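Local coordinates for Alpha/beta hydrolase fold protein (Chitinophaga pinensis, PDB 4PW0) that probably works as a hydrolase of the alpha/beta hydrolase fold, its substrate and reaction not being known, at residues I19-T24 with I96-I101; K72-S77 with A197-A202; A90-F95 with Q117-I122. All coordinates share one frame; numbering follows the deposited sequence.

Overall arrangement
The chain starts with an edge hairpin, and interaction 1 joins residues 19-24 of it to 96-101, closing a loop of 71 residues. Interaction 2 starts inside that loop, at 72-77, and ends far along the chain at 197-202, so the two cross. Interaction 3 links 90-95 to 117-122. It also crosses interaction 1, but lies wholly within the span of interaction 2. Helix 85-98 serves both interactions 1 and 3. A long, weak ion pair between Lys72 and Asp91 connects interactions 2 and 3. Together the contacts tie the edge hairpin to helix 85-98, that helix to helix 111-122, and the loop after strand 66-69 to helix 197-212.

Interaction 1 of 3, residues I19-T24 with I96-I101; sequences IEVNGT and ITALGI
Val21 and Ala98 bring their CA atoms to 6.6 Å where an outermost strand, 17-21, of the alpha/beta hydrolase sheet runs past the C-terminal end of helix 85-98. The strand ends in a two-residue beta hairpin, which turns the chain into strand 24-31. Its type I' turn runs from Val21 to Thr24, with Asn22 and Gly23 at the two central positions. Two backbone bonds close it, Val21 N to Thr24 O at 2.8 Å and Thr24 N to Val21 O at 2.9 Å. The helix also ends in a recognised motif. Gly100 leaves helical geometry with a positive phi of 87° and forms a Schellman motif, where a side chain would jam against the preceding carbonyl.

The methyl of Ala98 meets the forked end of Val21. CG2 of Val21 presses on Ala98 CB at 3.4 Å, closer than usual for two carbons. CG1 of Val21 stands farther from the same Ala98 CB, at 4.0 Å. Ile19, two residues earlier on the same side of the strand, reaches out with an extended chain. Its CG1 lies anti to the backbone N (chi1 -173°), which carries CD1 to the helix end. There CD1 of Ile19 touches Ala98 CB at 3.8 Å. It also meets Leu99 CD2, at 3.9 Å from Ile19 CD1.

No hydrogen bond joins the two segments, and the contact is apolar and near the surface. Just beside it, Asn22 ND2 probably hydrogen-bonds Glu94 OE1 one turn back on the helix. Tyr28 of strand 24-31 also touches the side chains of Ile19 and Leu99. The nearest approach of Ile19 to the helix end is to backbone, with its CD1 3.5 Å from the carbonyl oxygen of Ala98.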
# COMPACT_ATOMS: atom_id res chain seq x y z
N ILE A 19 8.15 6.15 34.79
CA ILE A 19 6.94 6.62 35.47
C ILE A 19 6.33 5.51 36.30
O ILE A 19 6.18 4.37 35.82
CB ILE A 19 5.90 7.27 34.52
CG1 ILE A 19 4.74 7.88 35.33
CG2 ILE A 19 5.37 6.28 33.49
CD1 ILE A 19 3.87 8.80 34.51
N GLU A 20 6.02 5.82 37.56
CA GLU A 20 5.47 4.85 38.49
C GLU A 20 3.95 4.95 38.44
O GLU A 20 3.38 6.06 38.57
CB GLU A 20 5.99 5.13 39.91
CG GLU A 20 7.52 5.19 40.04
CD GLU A 20 8.16 3.84 40.33
OE1 GLU A 20 7.46 2.93 40.81
OE2 GLU A 20 9.38 3.68 40.10
N VAL A 21 3.29 3.81 38.21
CA VAL A 21 1.84 3.73 37.98
C VAL A 21 1.28 2.50 38.69
O VAL A 21 1.66 1.38 38.35
CB VAL A 21 1.57 3.52 36.45
CG1 VAL A 21 0.09 3.56 36.16
CG2 VAL A 21 2.28 4.58 35.60
N ASN A 22 0.43 2.66 39.71
CA ASN A 22 -0.22 1.50 40.32
C ASN A 22 0.80 0.41 40.71
O ASN A 22 0.57 -0.80 40.46
CB ASN A 22 -1.29 0.95 39.35
CG ASN A 22 -2.12 -0.19 39.92
OD1 ASN A 22 -2.38 -0.26 41.13
ND2 ASN A 22 -2.58 -1.08 39.03
N GLY A 23 1.94 0.82 41.28
CA GLY A 23 2.97 -0.10 41.73
C GLY A 23 3.94 -0.65 40.68
O GLY A 23 4.74 -1.52 40.97
N THR A 24 3.87 -0.17 39.45
CA THR A 24 4.76 -0.63 38.38
C THR A 24 5.56 0.58 37.85
O THR A 24 4.97 1.66 37.58
CB THR A 24 3.90 -1.23 37.22
OG1 THR A 24 3.14 -2.35 37.71
CG2 THR A 24 4.76 -1.62 36.04
N ILE A 96 -0.31 4.94 29.64
CA ILE A 96 -0.54 6.05 28.74
C ILE A 96 -1.35 7.13 29.48
O ILE A 96 -1.05 8.33 29.39
CB ILE A 96 -1.31 5.57 27.51
CG1 ILE A 96 -0.46 4.59 26.69
CG2 ILE A 96 -1.75 6.74 26.67
CD1 ILE A 96 -1.27 3.78 25.69
N THR A 97 -2.35 6.68 30.24
CA THR A 97 -3.16 7.63 30.99
C THR A 97 -2.34 8.31 32.10
O THR A 97 -2.55 9.52 32.34
CB THR A 97 -4.46 7.00 31.49
OG1 THR A 97 -4.17 5.81 32.23
CG2 THR A 97 -5.35 6.67 30.32
N ALA A 98 -1.38 7.61 32.71
CA ALA A 98 -0.48 8.22 33.72
C ALA A 98 0.37 9.34 33.13
O ALA A 98 0.73 10.28 33.84
CB ALA A 98 0.38 7.19 34.40
N LEU A 99 0.69 9.25 31.83
CA LEU A 99 1.40 10.33 31.15
C LEU A 99 0.51 11.55 30.83
O LEU A 99 0.99 12.57 30.33
CB LEU A 99 2.04 9.84 29.85
CG LEU A 99 3.19 8.85 29.95
CD1 LEU A 99 3.59 8.51 28.52
CD2 LEU A 99 4.36 9.45 30.71
N GLY A 100 -0.79 11.41 31.02
CA GLY A 100 -1.75 12.48 30.74
C GLY A 100 -2.24 12.50 29.29
O GLY A 100 -2.82 13.51 28.84
N ILE A 101 -2.00 11.40 28.56
CA ILE A 101 -2.36 11.35 27.15
C ILE A 101 -3.73 10.70 27.03
O ILE A 101 -3.91 9.57 27.46
CB ILE A 101 -1.28 10.64 26.31
CG1 ILE A 101 0.06 11.35 26.47
CG2 ILE A 101 -1.73 10.51 24.86
CD1 ILE A 101 1.26 10.58 25.96

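Interaction 2 of 3, residues K72-S77 with A197-A202; sequences KGVGLS and AQAIGA
Ser77 OG is hydrogen-bonded to both Asp70 O and Ala27 N, and so fixes the far end of a turn whose first residue, Val74, meets Ala199. This is a type II' beta turn, closed by Ser77 N to Val74 O at 3.0 Å. Gly75 takes its second position with a positive phi of 61°, which favours glycine.

Ala199 is the point of contact on the helix. Its CB lies against backbone rather than a large side chain, 3.8 Å from Gly73 O. CG2 of Val74 makes a looser apolar contact with Ala199 CB, at 4.2 Å. Gly73 also has positive phi, and a CB there would come near the amide oxygen of Gln198. That oxygen, OE1, is hydrogen-bonded to Thr81 N, so the helix also holds the loop farther along.

The contact is buried. It joins the loop between strand 66-69 and helix 85-98 to the start of helix 197-212, the last helix of the insertion between strands 127-133 and 226-231, probably the cap seen in many alpha/beta hydrolases.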
# COMPACT_ATOMS: atom_id res chain seq x y z
N LYS A 72 4.56 -3.84 30.97
CA LYS A 72 4.85 -4.33 32.30
C LYS A 72 5.75 -5.56 32.22
O LYS A 72 5.52 -6.50 31.45
CB LYS A 72 3.54 -4.68 32.99
CG LYS A 72 3.73 -5.19 34.42
CD LYS A 72 2.41 -5.56 35.08
CE LYS A 72 1.58 -4.35 35.42
NZ LYS A 72 0.32 -4.80 36.12
N GLY A 73 6.84 -5.52 32.98
CA GLY A 73 7.78 -6.61 33.08
C GLY A 73 8.84 -6.72 32.00
O GLY A 73 9.75 -7.51 32.10
N VAL A 74 8.67 -5.96 30.93
CA VAL A 74 9.57 -6.05 29.77
C VAL A 74 10.75 -5.10 29.97
O VAL A 74 10.55 -3.92 30.20
CB VAL A 74 8.81 -5.68 28.49
CG1 VAL A 74 9.75 -5.75 27.27
CG2 VAL A 74 7.65 -6.62 28.29
N GLY A 75 11.97 -5.60 29.84
CA GLY A 75 13.15 -4.73 29.83
C GLY A 75 13.24 -3.99 31.16
O GLY A 75 13.05 -4.59 32.23
N LEU A 76 13.43 -2.68 31.05
CA LEU A 76 13.58 -1.83 32.26
C LEU A 76 12.24 -1.54 32.96
O LEU A 76 12.24 -0.93 34.05
CB LEU A 76 14.28 -0.53 31.90
CG LEU A 76 15.79 -0.65 31.76
CD1 LEU A 76 16.30 0.56 30.97
CD2 LEU A 76 16.48 -0.84 33.13
N SER A 77 11.10 -1.95 32.40
CA SER A 77 9.87 -1.88 33.17
C SER A 77 9.80 -2.96 34.22
O SER A 77 10.13 -4.14 34.00
CB SER A 77 8.64 -1.93 32.27
OG SER A 77 8.59 -0.77 31.51
N ALA A 197 13.45 -13.53 30.88
CA ALA A 197 12.87 -14.83 30.63
C ALA A 197 11.40 -14.83 30.96
O ALA A 197 10.58 -15.37 30.19
CB ALA A 197 13.61 -15.87 31.45
N GLN A 198 11.01 -14.25 32.09
CA GLN A 198 9.61 -14.25 32.47
C GLN A 198 8.74 -13.56 31.41
O GLN A 198 7.66 -14.03 31.04
CB GLN A 198 9.40 -13.61 33.84
CG GLN A 198 8.00 -13.78 34.39
CD GLN A 198 6.98 -12.78 33.83
OE1 GLN A 198 7.26 -11.64 33.53
NE2 GLN A 198 5.73 -13.24 33.75
N ALA A 199 9.21 -12.41 30.91
CA ALA A 199 8.46 -11.69 29.89
C ALA A 199 8.32 -12.51 28.62
O ALA A 199 7.24 -12.53 28.01
CB ALA A 199 9.13 -10.35 29.61
N ILE A 200 9.39 -13.17 28.21
CA ILE A 200 9.37 -13.96 26.98
C ILE A 200 8.34 -15.09 27.11
O ILE A 200 7.53 -15.30 26.21
CB ILE A 200 10.75 -14.51 26.60
CG1 ILE A 200 11.75 -13.37 26.37
CG2 ILE A 200 10.66 -15.41 25.37
CD1 ILE A 200 13.18 -13.82 26.31
N GLY A 201 8.33 -15.80 28.26
CA GLY A 201 7.36 -16.89 28.44
C GLY A 201 5.93 -16.40 28.45
O GLY A 201 5.04 -17.02 27.84
N ALA A 202 5.68 -15.25 29.09
CA ALA A 202 4.35 -14.70 29.14
C ALA A 202 3.87 -14.30 27.73
O ALA A 202 2.73 -14.55 27.35
CB ALA A 202 4.31 -13.50 30.07

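Interaction 3 of 3, residues A90-F95 with Q117-I122; sequences ADALEF and QYMAHI
Leu93 and Met119, a selenomethionine in this structure, reach across between two helices and lie alongside each other, pointing opposite ways. The helix axes are 10.9 Å apart at closest and cross at -71°, so long side chains must fill the space between them.

Met119 has CG anti to its backbone N and then runs out straight to SE. A bend at the last torsion (chi3 -75°) turns the terminal methyl aside. CE of Met119 ends 3.8 Å from Ala92 CB. The same CE lies 3.9 Å from Leu93 CG, so it touches two neighbouring residues of the opposite helix. CD2 of Leu93 in turn lies alongside the Met119 chain, 3.9 Å from Met119 SE and close to Met119 CG as well. The other branch of Leu93 goes to Ile122. Here the side chains meet at a slant, Leu93 CD1 touching Ile122 CD1 at 3.9 Å.

Trimming Leu93 to an alanine would probably strip the Met119 selenium and the Ile122 CD1 of their partner across the helices and leave the bent methionine end freer to turn.

Helix 111-122 follows the probable nucleophile elbow after strand 104-109. Ala92 and Met119 both rest on Phe42 of strand 39-42, and Met119 also touches Ile127 of strand 127-133, so helices 85-98 and 111-122 pack together against the central sheet.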
# COMPACT_ATOMS: atom_id res chain seq x y z
N ALA A 90 -4.69 -3.49 29.12
CA ALA A 90 -5.04 -2.74 30.33
C ALA A 90 -3.83 -2.07 30.96
O ALA A 90 -3.87 -0.89 31.37
CB ALA A 90 -5.68 -3.71 31.35
N ASP A 91 -2.70 -2.79 30.96
CA ASP A 91 -1.46 -2.25 31.50
C ASP A 91 -0.96 -1.06 30.68
O ASP A 91 -0.58 -0.00 31.19
CB ASP A 91 -0.37 -3.31 31.61
CG ASP A 91 -0.71 -4.43 32.63
OD1 ASP A 91 -1.59 -4.18 33.55
OD2 ASP A 91 -0.11 -5.53 32.55
N ALA A 92 -0.98 -1.21 29.35
CA ALA A 92 -0.59 -0.11 28.52
C ALA A 92 -1.44 1.13 28.74
O ALA A 92 -0.96 2.24 28.75
CB ALA A 92 -0.61 -0.50 27.03
N LEU A 93 -2.74 0.93 28.89
CA LEU A 93 -3.64 2.03 29.12
C LEU A 93 -3.36 2.75 30.44
O LEU A 93 -3.42 3.97 30.48
CB LEU A 93 -5.09 1.54 29.08
CG LEU A 93 -5.67 1.31 27.69
CD1 LEU A 93 -6.96 0.50 27.78
CD2 LEU A 93 -5.89 2.63 26.98
N GLU A 94 -3.00 2.01 31.49
CA GLU A 94 -2.68 2.67 32.78
C GLU A 94 -1.44 3.55 32.59
O GLU A 94 -1.36 4.66 33.10
CB GLU A 94 -2.57 1.67 33.95
CG GLU A 94 -1.30 0.85 34.08
CD GLU A 94 -1.18 -0.00 35.34
OE1 GLU A 94 -2.13 -0.01 36.16
OE2 GLU A 94 -0.14 -0.69 35.48
N PHE A 95 -0.47 3.07 31.82
CA PHE A 95 0.73 3.81 31.52
C PHE A 95 0.44 5.06 30.73
O PHE A 95 0.91 6.15 31.09
CB PHE A 95 1.74 2.90 30.76
CG PHE A 95 2.80 3.65 30.02
CD1 PHE A 95 3.80 4.34 30.69
CD2 PHE A 95 2.80 3.67 28.63
CE1 PHE A 95 4.74 5.05 29.98
CE2 PHE A 95 3.74 4.38 27.93
CZ PHE A 95 4.71 5.09 28.61
N GLN A 117 -5.39 -3.66 18.27
CA GLN A 117 -6.75 -4.10 17.89
C GLN A 117 -7.64 -4.19 19.15
O GLN A 117 -8.76 -3.69 19.15
CB GLN A 117 -6.73 -5.45 17.23
CG GLN A 117 -6.08 -5.50 15.86
CD GLN A 117 -5.98 -6.92 15.37
OE1 GLN A 117 -7.00 -7.58 15.12
NE2 GLN A 117 -4.76 -7.40 15.19
N TYR A 118 -7.14 -4.84 20.19
CA TYR A 118 -7.90 -5.01 21.41
C TYR A 118 -8.19 -3.64 22.04
O TYR A 118 -9.31 -3.37 22.52
CB TYR A 118 -7.20 -5.97 22.37
CG TYR A 118 -8.14 -6.45 23.46
CD1 TYR A 118 -9.11 -7.37 23.18
CD2 TYR A 118 -8.10 -5.93 24.72
CE1 TYR A 118 -10.03 -7.78 24.12
CE2 TYR A 118 -9.03 -6.33 25.70
CZ TYR A 118 -9.96 -7.26 25.40
OH TYR A 118 -10.88 -7.65 26.37
N MSE A 119 -7.21 -2.75 22.04
CA MSE A 119 -7.37 -1.41 22.61
C MSE A 119 -8.42 -0.63 21.88
O MSE A 119 -9.22 0.11 22.49
CB MSE A 119 -6.05 -0.62 22.59
CG MSE A 119 -6.08 0.59 23.52
SE MSE A 119 -4.40 1.55 23.54
CE MSE A 119 -3.45 0.28 24.63
N ALA A 120 -8.45 -0.75 20.56
CA ALA A 120 -9.46 -0.05 19.78
C ALA A 120 -10.86 -0.58 20.10
O ALA A 120 -11.86 0.19 20.00
CB ALA A 120 -9.16 -0.21 18.29
N HIS A 121 -10.95 -1.85 20.44
CA HIS A 121 -12.20 -2.45 20.85
C HIS A 121 -12.69 -1.93 22.21
O HIS A 121 -13.87 -1.52 22.34
CB HIS A 121 -12.13 -3.98 20.87
CG HIS A 121 -13.34 -4.62 21.45
ND1 HIS A 121 -14.60 -4.43 20.92
CD2 HIS A 121 -13.49 -5.41 22.54
CE1 HIS A 121 -15.48 -5.08 21.67
NE2 HIS A 121 -14.84 -5.69 22.65
N ILE A 122 -11.79 -1.89 23.19
CA ILE A 122 -12.20 -1.53 24.55
C ILE A 122 -12.22 -0.04 24.84
O ILE A 122 -12.96 0.40 25.76
CB ILE A 122 -11.45 -2.31 25.66
CG1 ILE A 122 -9.97 -1.97 25.73
CG2 ILE A 122 -11.72 -3.81 25.52
CD1 ILE A 122 -9.30 -2.50 26.99